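Local coordinates for protein type III effector HopU1 (Pseudomonas syringae pv. tomato, PDB 3U0J) that acts as a type III effector ADP-ribosyltransferase in plant immunity, probably transferring ADP-ribose from NAD+ to arginine residues of an RNA-binding target, at residues A135-H140 against P146-L151; S93-H98 against S152-R157; L176-R181 against N216-Q221; A255-L258 against K262-F265. All coordinates share one frame; numbering follows the deposited sequence.

Contact 1: residues A135-H140 against P146-L151; sequences AEIDNH and PHIKML
Asp138 and Lys149 make the one ionic link between the loop 135-140 and the helical segment 146-151. Lys149 NZ donates a hydrogen bond to Asp138 OD1 at 3.2 Å, meeting the oxygen on its syn side but 29° out of the carboxylate plane. The stronger partner of the same ammonium group is Asp43 of helix 41-52, so two carboxylates share one lysine. A bend at chi3 (-56°) turns the outer part of the lysine chain, and the two side chains meet at about a right angle. Asp138 is exposed and poorly ordered, which suggests that its half of this pair is the more mobile.

The apolar part lies deeper. Ile137 CG2 rests 4.0 Å from Ile148 CG2, methyl to methyl, and 4.1 Å from Lys149 CG, so the lysine contributes its aliphatic stem here and its charge farther out. Lys149 CD also passes 3.9 Å from the carbonyl oxygen Ile137 O. Branched isoleucines suit this place because each presents a methyl close to its own backbone. On Ile148 a chi1 of -70° puts CG1 beside the backbone N and leaves CG2, anti to that nitrogen, as the methyl that meets the loop; it also approaches His140 CD2 at 4.4 Å. Ile137 CG2 sits at the edge of that imidazole, in its plane, and the ring's ND1 is hydrogen-bonded to Tyr123 OH of helix 116-126.

The chemistry implies a loop held to the start of helix 145-162 by an apolar patch of two isoleucine methyls and a lysine stem, with the charged end of that lysine shared between two carboxylates at the more exposed side.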
loop_
_atom_site.group_PDB
_atom_site.type_symbol
_atom_site.label_atom_id
_atom_site.label_comp_id
_atom_site.label_asym_id
_atom_site.label_seq_id
_atom_site.Cartn_x
_atom_site.Cartn_y
_atom_site.Cartn_z
ATOM N N ALA A 135 3.371 7.100 15.731
ATOM C CA ALA A 135 3.269 7.803 17.004
ATOM C C ALA A 135 2.341 9.018 16.866
ATOM O O ALA A 135 1.775 9.501 17.850
ATOM C CB ALA A 135 4.641 8.224 17.491
ATOM N N GLU A 136 2.175 9.496 15.634
ATOM C CA GLU A 136 1.407 10.714 15.376
ATOM C C GLU A 136 0.265 10.558 14.350
ATOM O O GLU A 136 -0.068 11.528 13.676
ATOM C CB GLU A 136 2.350 11.862 14.943
ATOM C CG GLU A 136 3.132 12.521 16.092
ATOM C CD GLU A 136 4.139 13.592 15.641
ATOM O OE1 GLU A 136 3.731 14.606 15.020
ATOM O OE2 GLU A 136 5.346 13.430 15.945
ATOM N N ILE A 137 -0.343 9.371 14.240
ATOM C CA ILE A 137 -1.401 9.145 13.234
ATOM C C ILE A 137 -2.696 9.916 13.506
ATOM O O ILE A 137 -3.558 10.032 12.617
ATOM C CB ILE A 137 -1.797 7.653 13.055
ATOM C CG1 ILE A 137 -0.828 6.716 13.754
ATOM C CG2 ILE A 137 -1.919 7.281 11.562
ATOM C CD1 ILE A 137 -0.899 5.307 13.174
ATOM N N ASP A 138 -2.845 10.432 14.723
ATOM C CA ASP A 138 -4.046 11.191 15.050
ATOM C C ASP A 138 -3.866 12.697 14.854
ATOM O O ASP A 138 -4.646 13.498 15.370
ATOM C CB ASP A 138 -4.557 10.846 16.455
ATOM C CG ASP A 138 -5.659 9.782 16.433
ATOM O OD1 ASP A 138 -6.850 10.159 16.298
ATOM O OD2 ASP A 138 -5.335 8.574 16.561
ATOM N N ASN A 139 -2.843 13.066 14.090
ATOM C CA ASN A 139 -2.588 14.459 13.747
ATOM C C ASN A 139 -2.576 14.658 12.235
ATOM O O ASN A 139 -1.884 15.540 11.721
ATOM C CB ASN A 139 -1.261 14.946 14.348
ATOM C CG ASN A 139 -1.343 15.185 15.853
ATOM O OD1 ASN A 139 -2.289 15.803 16.354
ATOM N ND2 ASN A 139 -0.335 14.703 16.580
ATOM N N HIS A 140 -3.341 13.833 11.525
ATOM C CA HIS A 140 -3.476 13.971 10.072
ATOM C C HIS A 140 -4.785 14.694 9.696
ATOM O O HIS A 140 -5.647 14.917 10.550
ATOM C CB HIS A 140 -3.394 12.598 9.363
ATOM C CG HIS A 140 -2.028 11.967 9.381
ATOM N ND1 HIS A 140 -0.908 12.588 8.868
ATOM C CD2 HIS A 140 -1.614 10.755 9.828
ATOM C CE1 HIS A 140 0.140 11.794 9.018
ATOM N NE2 HIS A 140 -0.262 10.675 9.599
ATOM N N PRO A 146 -9.414 8.788 8.731
ATOM C CA PRO A 146 -10.147 7.562 9.040
ATOM C C PRO A 146 -9.633 6.377 8.228
ATOM O O PRO A 146 -9.632 5.267 8.725
ATOM C CB PRO A 146 -11.576 7.900 8.632
ATOM C CG PRO A 146 -11.646 9.354 8.645
ATOM C CD PRO A 146 -10.309 9.854 8.257
ATOM N N HIS A 147 -9.189 6.612 7.000
ATOM C CA HIS A 147 -8.666 5.537 6.160
ATOM C C HIS A 147 -7.192 5.248 6.458
ATOM O O HIS A 147 -6.747 4.092 6.445
ATOM C CB HIS A 147 -8.839 5.881 4.677
ATOM C CG HIS A 147 -8.218 4.885 3.746
ATOM N ND1 HIS A 147 -8.876 3.745 3.329
ATOM C CD2 HIS A 147 -7.004 4.862 3.140
ATOM C CE1 HIS A 147 -8.095 3.063 2.510
ATOM N NE2 HIS A 147 -6.954 3.718 2.375
ATOM N N ILE A 148 -6.423 6.297 6.708
ATOM C CA ILE A 148 -5.017 6.071 6.972
ATOM C C ILE A 148 -4.910 5.190 8.198
ATOM O O ILE A 148 -4.140 4.227 8.220
ATOM C CB ILE A 148 -4.249 7.382 7.177
ATOM C CG1 ILE A 148 -4.154 8.134 5.845
ATOM C CG2 ILE A 148 -2.880 7.086 7.700
ATOM C CD1 ILE A 148 -3.663 9.555 5.949
ATOM N N LYS A 149 -5.725 5.508 9.199
ATOM C CA LYS A 149 -5.668 4.803 10.461
ATOM C C LYS A 149 -6.165 3.387 10.268
ATOM O O LYS A 149 -5.555 2.448 10.759
ATOM C CB LYS A 149 -6.448 5.536 11.564
ATOM C CG LYS A 149 -5.985 6.976 11.811
ATOM C CD LYS A 149 -6.431 7.497 13.176
ATOM C CE LYS A 149 -7.952 7.394 13.378
ATOM N NZ LYS A 149 -8.376 7.740 14.775
ATOM N N MET A 150 -7.256 3.220 9.531
ATOM C CA MET A 150 -7.815 1.891 9.365
ATOM C C MET A 150 -6.813 0.993 8.658
ATOM O O MET A 150 -6.606 -0.146 9.079
ATOM C CB MET A 150 -9.159 1.923 8.638
ATOM C CG MET A 150 -10.112 0.776 9.041
ATOM S SD MET A 150 -10.304 0.445 10.816
ATOM C CE MET A 150 -10.829 -1.207 10.648
ATOM N N LEU A 151 -6.164 1.507 7.609
ATOM C CA LEU A 151 -5.201 0.704 6.849
ATOM C C LEU A 151 -4.007 0.340 7.730
ATOM O O LEU A 151 -3.549 -0.810 7.738
ATOM C CB LEU A 151 -4.712 1.447 5.611
ATOM C CG LEU A 151 -4.564 0.657 4.303
ATOM C CD1 LEU A 151 -3.416 1.187 3.478
ATOM C CD2 LEU A 151 -4.404 -0.823 4.514
#

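Contact 2: residues S93-H98 against S152-R157; sequences SAIYMH and SSALNR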
loop_
_atom_site.group_PDB
_atom_site.type_symbol
_atom_site.label_atom_id
_atom_site.label_comp_id
_atom_site.label_asym_id
_atom_site.label_seq_id
_atom_site.Cartn_x
_atom_site.Cartn_y
_atom_site.Cartn_z
ATOM N N SER A 93 -11.833 -4.009 4.322
ATOM C CA SER A 93 -12.354 -3.025 3.372
ATOM C C SER A 93 -11.339 -1.924 3.060
ATOM O O SER A 93 -11.218 -1.483 1.917
ATOM C CB SER A 93 -13.660 -2.405 3.895
ATOM O OG SER A 93 -14.631 -3.402 4.146
ATOM N N ALA A 94 -10.619 -1.472 4.082
ATOM C CA ALA A 94 -9.623 -0.447 3.883
ATOM C C ALA A 94 -8.526 -1.011 2.973
ATOM O O ALA A 94 -8.086 -0.346 2.037
ATOM C CB ALA A 94 -9.071 0.009 5.191
ATOM N N ILE A 95 -8.095 -2.245 3.209
ATOM C CA ILE A 95 -7.085 -2.808 2.319
ATOM C C ILE A 95 -7.642 -2.908 0.900
ATOM O O ILE A 95 -7.023 -2.452 -0.060
ATOM C CB ILE A 95 -6.659 -4.196 2.740
ATOM C CG1 ILE A 95 -5.852 -4.154 4.026
ATOM C CG2 ILE A 95 -5.860 -4.844 1.634
ATOM C CD1 ILE A 95 -5.686 -5.527 4.621
ATOM N N TYR A 96 -8.817 -3.513 0.775
ATOM C CA TYR A 96 -9.461 -3.659 -0.526
ATOM C C TYR A 96 -9.522 -2.319 -1.256
ATOM O O TYR A 96 -9.037 -2.201 -2.379
ATOM C CB TYR A 96 -10.870 -4.236 -0.369
ATOM C CG TYR A 96 -11.568 -4.550 -1.678
ATOM C CD1 TYR A 96 -12.233 -3.561 -2.388
ATOM C CD2 TYR A 96 -11.586 -5.843 -2.188
ATOM C CE1 TYR A 96 -12.888 -3.847 -3.586
ATOM C CE2 TYR A 96 -12.235 -6.144 -3.373
ATOM C CZ TYR A 96 -12.884 -5.150 -4.075
ATOM O OH TYR A 96 -13.526 -5.445 -5.271
ATOM N N MET A 97 -10.105 -1.312 -0.607
ATOM C CA MET A 97 -10.332 -0.018 -1.239
ATOM C C MET A 97 -9.020 0.643 -1.625
ATOM O O MET A 97 -8.952 1.351 -2.628
ATOM C CB MET A 97 -11.138 0.906 -0.336
ATOM C CG MET A 97 -12.595 0.520 -0.236
ATOM S SD MET A 97 -13.505 1.541 0.928
ATOM C CE MET A 97 -15.013 1.638 -0.002
ATOM N N HIS A 98 -7.970 0.389 -0.855
ATOM C CA HIS A 98 -6.660 0.949 -1.183
ATOM C C HIS A 98 -5.986 0.265 -2.388
ATOM O O HIS A 98 -5.178 0.893 -3.081
ATOM C CB HIS A 98 -5.748 0.893 0.035
ATOM C CG HIS A 98 -4.584 1.827 -0.033
ATOM N ND1 HIS A 98 -4.672 3.150 0.336
ATOM C CD2 HIS A 98 -3.296 1.625 -0.407
ATOM C CE1 HIS A 98 -3.491 3.729 0.185
ATOM N NE2 HIS A 98 -2.637 2.823 -0.256
ATOM N N SER A 152 -3.503 1.316 8.481
ATOM C CA SER A 152 -2.417 1.031 9.398
ATOM C C SER A 152 -2.805 -0.100 10.346
ATOM O O SER A 152 -2.074 -1.068 10.494
ATOM C CB SER A 152 -2.032 2.275 10.184
ATOM O OG SER A 152 -1.475 3.266 9.344
ATOM N N SER A 153 -3.966 0.017 10.975
ATOM C CA SER A 153 -4.422 -1.026 11.887
ATOM C C SER A 153 -4.482 -2.372 11.178
ATOM O O SER A 153 -4.044 -3.377 11.719
ATOM C CB SER A 153 -5.790 -0.687 12.483
ATOM O OG SER A 153 -6.224 -1.690 13.389
ATOM N N ALA A 154 -5.019 -2.384 9.962
ATOM C CA ALA A 154 -5.150 -3.628 9.230
ATOM C C ALA A 154 -3.798 -4.297 9.112
ATOM O O ALA A 154 -3.645 -5.481 9.446
ATOM C CB ALA A 154 -5.731 -3.391 7.868
ATOM N N LEU A 155 -2.814 -3.544 8.631
ATOM C CA LEU A 155 -1.496 -4.123 8.432
ATOM C C LEU A 155 -0.926 -4.582 9.769
ATOM O O LEU A 155 -0.252 -5.594 9.836
ATOM C CB LEU A 155 -0.559 -3.139 7.749
ATOM C CG LEU A 155 -1.077 -2.418 6.499
ATOM C CD1 LEU A 155 0.028 -1.569 5.882
ATOM C CD2 LEU A 155 -1.662 -3.365 5.454
ATOM N N ASN A 156 -1.203 -3.853 10.841
ATOM C CA ASN A 156 -0.683 -4.249 12.141
ATOM C C ASN A 156 -1.283 -5.583 12.616
ATOM O O ASN A 156 -0.533 -6.493 12.990
ATOM C CB ASN A 156 -0.839 -3.134 13.193
ATOM C CG ASN A 156 0.282 -2.081 13.122
ATOM O OD1 ASN A 156 1.380 -2.367 12.673
ATOM N ND2 ASN A 156 0.001 -0.867 13.590
ATOM N N ARG A 157 -2.621 -5.690 12.596
ATOM C CA ARG A 157 -3.340 -6.928 12.900
ATOM C C ARG A 157 -2.745 -8.097 12.109
ATOM O O ARG A 157 -2.517 -9.167 12.651
ATOM C CB ARG A 157 -4.806 -6.807 12.484
ATOM C CG ARG A 157 -5.865 -6.631 13.571
ATOM C CD ARG A 157 -5.676 -5.339 14.228
ATOM N NE ARG A 157 -6.876 -4.595 14.632
ATOM C CZ ARG A 157 -7.335 -4.538 15.883
ATOM N NH1 ARG A 157 -6.784 -5.277 16.837
ATOM N NH2 ARG A 157 -8.357 -3.756 16.180
#
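Two helices of the mainly helical part of the molecule, 89-99 and 145-162, pack against each other here in a small helix-helix interface, and Ile95 is the residue of 93-98 that reaches across. The backbones come nearest at Ile95 and Ala154, whose CA atoms are 7.2 Å apart. So close an approach is possible because the facing residue is an alanine, whose single methyl adds little bulk between the helices.

Ala154 points its CB directly at the other helix, whereas Ile95 arrives from the flank and bends its longer branch inward. With CG1 anti to the carbonyl carbon and beside the backbone N (chi1 -70°), and the chain extended beyond it (chi2 167°), the ethyl arm is laid alongside the alanine methyl rather than poked at it end-on. An isoleucine fits well: one branch spans the gap while the other stays beside its own helix. Leu155, one residue farther on, adds a looser touch from its CD2 methyl. The interface is purely apolar and modest, burying about 100 Å² in total.

Polar bonds accompany it along the same pair of helices. Glu91, in the turn before Ser93, accepts a hydrogen bond from Ser153 OG and forms a salt bridge with Arg157 NE, adding a charged clasp beside the hydrocarbon patch. Leu151 and Leu158, about a turn before and after Ala154, also touch Ile95, so that this side chain is bedded along helix 145-162. At the centre, Ala154 CB is equally near two carbons of the arm, 3.9 Å from Ile95 CG1 and 3.9 Å from Ile95 CD1.

Contact 3: residues L176-R181 against N216-Q221; sequences LDTIAR and NNIAFQ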
loop_
_atom_site.group_PDB
_atom_site.type_symbol
_atom_site.label_atom_id
_atom_site.label_comp_id
_atom_site.label_asym_id
_atom_site.label_seq_id
_atom_site.Cartn_x
_atom_site.Cartn_y
_atom_site.Cartn_z
ATOM N N LEU A 176 15.843 10.039 -15.956
ATOM C CA LEU A 176 17.256 10.024 -15.596
ATOM C C LEU A 176 17.464 10.753 -14.269
ATOM O O LEU A 176 18.325 10.385 -13.463
ATOM C CB LEU A 176 18.113 10.648 -16.695
ATOM C CG LEU A 176 17.978 9.949 -18.056
ATOM C CD1 LEU A 176 18.515 10.831 -19.181
ATOM C CD2 LEU A 176 18.623 8.537 -18.060
ATOM N N ASP A 177 16.670 11.792 -14.034
ATOM C CA ASP A 177 16.726 12.485 -12.750
ATOM C C ASP A 177 16.400 11.523 -11.590
ATOM O O ASP A 177 17.183 11.393 -10.648
ATOM C CB ASP A 177 15.783 13.683 -12.740
ATOM C CG ASP A 177 15.760 14.389 -11.393
ATOM O OD1 ASP A 177 14.770 14.228 -10.626
ATOM O OD2 ASP A 177 16.757 15.086 -11.089
ATOM N N THR A 178 15.257 10.843 -11.667
ATOM C CA THR A 178 14.925 9.821 -10.681
ATOM C C THR A 178 16.034 8.761 -10.535
ATOM O O THR A 178 16.492 8.462 -9.428
ATOM C CB THR A 178 13.559 9.135 -10.984
ATOM O OG1 THR A 178 12.508 10.115 -10.965
ATOM C CG2 THR A 178 13.258 8.057 -9.949
ATOM N N ILE A 179 16.470 8.200 -11.652
ATOM C CA ILE A 179 17.544 7.210 -11.629
ATOM C C ILE A 179 18.789 7.742 -10.913
ATOM O O ILE A 179 19.341 7.084 -10.029
ATOM C CB ILE A 179 17.925 6.752 -13.069
ATOM C CG1 ILE A 179 16.761 5.986 -13.713
ATOM C CG2 ILE A 179 19.167 5.893 -13.047
ATOM C CD1 ILE A 179 16.895 5.781 -15.203
ATOM N N ALA A 180 19.217 8.938 -11.300
ATOM C CA ALA A 180 20.363 9.598 -10.688
ATOM C C ALA A 180 20.232 9.721 -9.160
ATOM O O ALA A 180 21.210 9.524 -8.408
ATOM C CB ALA A 180 20.562 10.962 -11.318
ATOM N N ARG A 181 19.027 10.042 -8.693
ATOM C CA ARG A 181 18.830 10.192 -7.263
ATOM C C ARG A 181 19.124 8.888 -6.542
ATOM O O ARG A 181 19.770 8.882 -5.493
ATOM C CB ARG A 181 17.418 10.656 -6.939
ATOM C CG ARG A 181 17.192 10.871 -5.459
ATOM C CD ARG A 181 15.736 11.129 -5.198
ATOM N NE ARG A 181 15.329 12.396 -5.798
ATOM C CZ ARG A 181 14.128 12.618 -6.330
ATOM N NH1 ARG A 181 13.216 11.639 -6.356
ATOM N NH2 ARG A 181 13.844 13.815 -6.853
ATOM N N ASN A 216 8.192 -0.696 -17.051
ATOM C CA ASN A 216 9.020 -0.135 -15.990
ATOM C C ASN A 216 10.506 -0.281 -16.277
ATOM O O ASN A 216 10.950 -1.325 -16.755
ATOM C CB ASN A 216 8.686 -0.773 -14.640
ATOM C CG ASN A 216 7.263 -0.474 -14.188
ATOM O OD1 ASN A 216 6.631 -1.284 -13.496
ATOM N ND2 ASN A 216 6.746 0.683 -14.586
ATOM N N ASN A 217 11.273 0.764 -15.980
ATOM C CA ASN A 217 12.719 0.760 -16.209
ATOM C C ASN A 217 13.526 0.769 -14.914
ATOM O O ASN A 217 14.745 0.601 -14.937
ATOM C CB ASN A 217 13.140 1.939 -17.089
ATOM C CG ASN A 217 12.782 3.261 -16.481
ATOM O OD1 ASN A 217 11.845 3.354 -15.691
ATOM N ND2 ASN A 217 13.522 4.300 -16.833
ATOM N N ILE A 218 12.852 0.958 -13.783
ATOM C CA ILE A 218 13.520 0.858 -12.484
ATOM C C ILE A 218 12.976 -0.309 -11.664
ATOM O O ILE A 218 11.793 -0.346 -11.340
ATOM C CB ILE A 218 13.358 2.154 -11.695
ATOM C CG1 ILE A 218 13.952 3.317 -12.504
ATOM C CG2 ILE A 218 13.997 2.033 -10.324
ATOM C CD1 ILE A 218 13.589 4.691 -11.960
ATOM N N ALA A 219 13.825 -1.277 -11.349
ATOM C CA ALA A 219 13.383 -2.416 -10.548
ATOM C C ALA A 219 13.931 -2.336 -9.137
ATOM O O ALA A 219 15.081 -1.954 -8.931
ATOM C CB ALA A 219 13.795 -3.738 -11.192
ATOM N N PHE A 220 13.106 -2.709 -8.170
ATOM C CA PHE A 220 13.544 -2.775 -6.790
ATOM C C PHE A 220 13.458 -4.203 -6.306
ATOM O O PHE A 220 12.396 -4.828 -6.359
ATOM C CB PHE A 220 12.665 -1.900 -5.907
ATOM C CG PHE A 220 12.888 -0.439 -6.095
ATOM C CD1 PHE A 220 13.846 0.225 -5.369
ATOM C CD2 PHE A 220 12.136 0.282 -7.002
ATOM C CE1 PHE A 220 14.053 1.592 -5.539
ATOM C CE2 PHE A 220 12.341 1.653 -7.166
ATOM C CZ PHE A 220 13.301 2.301 -6.427
ATOM N N GLN A 221 14.579 -4.730 -5.837
ATOM C CA GLN A 221 14.567 -6.047 -5.249
ATOM C C GLN A 221 14.742 -5.861 -3.774
ATOM O O GLN A 221 15.822 -5.508 -3.309
ATOM C CB GLN A 221 15.689 -6.893 -5.797
ATOM C CG GLN A 221 15.762 -8.249 -5.149
ATOM C CD GLN A 221 16.911 -9.045 -5.689
ATOM O OE1 GLN A 221 17.007 -9.271 -6.902
ATOM N NE2 GLN A 221 17.801 -9.474 -4.799
#
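The first turns of helix 176-188 lie over the beginning of strand 218-224, with the CA atoms of Ile179 and Ile218 nearest at 7.6 Å, and the strand is entered through a classic beta bulge in which Asn217 and Ile218 both face Ile172. Because of the bulge, Asn217 and Ile218 both direct their side chains toward the helix, where regular strand neighbours would point to different faces.

Ile218 is the main projection from the sheet. Its CD1 fits between two helical residues, 3.8 Å from Ile179 CG1 and 3.9 Å from Thr178 CG2. The threonine offers its methyl because CG2 stands anti to the backbone N, while OG1 lies beside that nitrogen (chi1 -61°). Thr178, itself partly exposed, thus serves as a compact apolar partner. Ile179 comes from the flank and sends its ethyl branch inward, its CD1 ending 4.0 Å from Asn217 ND2. That is a plain van der Waals touch, since the asparagine amide has its polar partner in the loop before the helix: ND2 donates a hydrogen bond to Gly174 O. An asparagine suits the bulge, because its amide nitrogen ties that loop to the strand and touches the isoleucine methyl in passing.

Around this pair, Ile218 also touches Ile172 on strand 167-172, Phe265 on strand 263-269 and Leu182 one turn farther along the helix, while Ile179 reaches His263. Helix 176-188 therefore packs its hydrophobic side on the mixed sheet over strands 218-224 and 263-269, and Ile218 links it on to strand 167-172.

Contact 4: residues A255-L258 against K262-F265; sequences ASAL and KHLF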
loop_
_atom_site.group_PDB
_atom_site.type_symbol
_atom_site.label_atom_id
_atom_site.label_comp_id
_atom_site.label_asym_id
_atom_site.label_seq_id
_atom_site.Cartn_x
_atom_site.Cartn_y
_atom_site.Cartn_z
ATOM N N ALA A 255 23.370 -1.539 -6.605
ATOM C CA ALA A 255 22.700 -0.745 -7.631
ATOM C C ALA A 255 23.464 -0.880 -8.937
ATOM O O ALA A 255 24.648 -0.571 -8.995
ATOM C CB ALA A 255 22.651 0.711 -7.208
ATOM N N SER A 256 22.806 -1.410 -9.938
ATOM C CA SER A 256 23.445 -1.752 -11.162
ATOM C C SER A 256 22.537 -1.685 -12.365
ATOM O O SER A 256 21.373 -1.612 -12.258
ATOM C CB SER A 256 24.001 -3.151 -11.023
ATOM O OG SER A 256 23.038 -4.028 -10.533
ATOM N N ALA A 257 23.110 -1.716 -13.540
ATOM C CA ALA A 257 22.340 -1.686 -14.747
ATOM C C ALA A 257 21.896 -3.050 -15.152
ATOM O O ALA A 257 22.378 -4.016 -14.671
ATOM C CB ALA A 257 23.116 -1.090 -15.809
ATOM N N LEU A 258 20.921 -3.078 -16.036
ATOM C CA LEU A 258 20.397 -4.265 -16.648
ATOM C C LEU A 258 20.374 -3.991 -18.125
ATOM O O LEU A 258 21.214 -3.355 -18.635
ATOM C CB LEU A 258 18.994 -4.514 -16.161
ATOM C CG LEU A 258 18.720 -4.545 -14.676
ATOM C CD1 LEU A 258 17.271 -4.572 -14.407
ATOM C CD2 LEU A 258 19.330 -5.725 -14.075
ATOM N N LYS A 262 17.576 0.005 -18.215
ATOM C CA LYS A 262 16.959 -0.483 -16.998
ATOM C C LYS A 262 17.958 -0.539 -15.858
ATOM O O LYS A 262 19.163 -0.756 -16.062
ATOM C CB LYS A 262 16.334 -1.867 -17.224
ATOM C CG LYS A 262 15.373 -1.917 -18.403
ATOM C CD LYS A 262 14.298 -2.994 -18.260
ATOM C CE LYS A 262 13.272 -2.840 -19.363
ATOM N NZ LYS A 262 11.925 -3.241 -18.918
ATOM N N HIS A 263 17.452 -0.351 -14.645
ATOM C CA HIS A 263 18.314 -0.376 -13.478
ATOM C C HIS A 263 17.720 -1.195 -12.354
ATOM O O HIS A 263 16.508 -1.310 -12.223
ATOM C CB HIS A 263 18.618 1.043 -13.027
ATOM C CG HIS A 263 19.117 1.913 -14.133
ATOM N ND1 HIS A 263 20.459 2.170 -14.326
ATOM C CD2 HIS A 263 18.458 2.546 -15.134
ATOM C CE1 HIS A 263 20.601 2.944 -15.388
ATOM N NE2 HIS A 263 19.403 3.184 -15.900
ATOM N N LEU A 264 18.589 -1.779 -11.551
ATOM C CA LEU A 264 18.146 -2.618 -10.479
ATOM C C LEU A 264 18.751 -2.100 -9.202
ATOM O O LEU A 264 19.969 -2.003 -9.087
ATOM C CB LEU A 264 18.609 -4.055 -10.718
ATOM C CG LEU A 264 18.554 -4.965 -9.486
ATOM C CD1 LEU A 264 17.125 -5.271 -9.102
ATOM C CD2 LEU A 264 19.283 -6.243 -9.739
ATOM N N PHE A 265 17.907 -1.766 -8.235
ATOM C CA PHE A 265 18.397 -1.438 -6.897
ATOM C C PHE A 265 17.986 -2.506 -5.917
ATOM O O PHE A 265 16.812 -2.879 -5.839
ATOM C CB PHE A 265 17.901 -0.072 -6.443
ATOM C CG PHE A 265 18.210 0.991 -7.407
ATOM C CD1 PHE A 265 19.386 1.700 -7.305
ATOM C CD2 PHE A 265 17.352 1.244 -8.465
ATOM C CE1 PHE A 265 19.704 2.665 -8.233
ATOM C CE2 PHE A 265 17.644 2.212 -9.392
ATOM C CZ PHE A 265 18.829 2.929 -9.280
#
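Ser256 and Leu264 clasp each other through both backbone amides: Ser256 N donates to Leu264 O at 3.0 Å, and Leu264 N donates to Ser256 O at 2.9 Å. This antiparallel hydrogen-bonded pair is flanked by non-hydrogen-bonded ones, Ala255 with Phe265 and Ala257 with His263. The tightly packed part is the face that carries Phe265 and His263, which helix 176-188 covers: Tyr183 meets the buried Phe265 ring edge-to-face and bonds His263 ND1 through its hydroxyl. Ala255 CB touches Phe265 CD1 on this face; a small alanine fits beside the phenyl ring, which it meets obliquely.

Together the segments form the end of the beta hairpin of strands 248-257 and 263-269, within the mixed sheet of the transferase domain.

Toward the turn the contact becomes more open to solvent. Leu258 N still bonds Lys262 O at 2.9 Å, but from above the carbonyl plane, 43° out of it. On the Ser256 and Leu264 face, which is only partly buried, Leu258 CD2 reaches Leu264 CB at 3.8 Å, two leucines shielding each other. Lys262 turns its amine away to the carbonyl oxygens of Val209, Thr214 and Asn216. The loose spot is exposed Ala257, which gives its partner His263 little to touch.

The four contacts form two pairs in two parts of the chain. Contacts 1 and 2 share helix 145-162 and lie 12 Å apart between centres; they touch through His147 NE2 and His98 ND1, 3.1 Å apart in a probable hydrogen bond, and through Leu151 beside Ile95. Contacts 3 and 4, with centres 8 Å apart, meet where strand 218-224 of contact 3 runs beside strand 263-269 of contact 4, joined by the probable hydrogen bond from Ala219 N to His263 O at 2.8 Å. The pairs do not touch: contacts 2 and 3 are about 16 Å apart at their nearest atoms, and contacts 1 and 4 about 35 Å between centres, on opposite sides of the chain's centre.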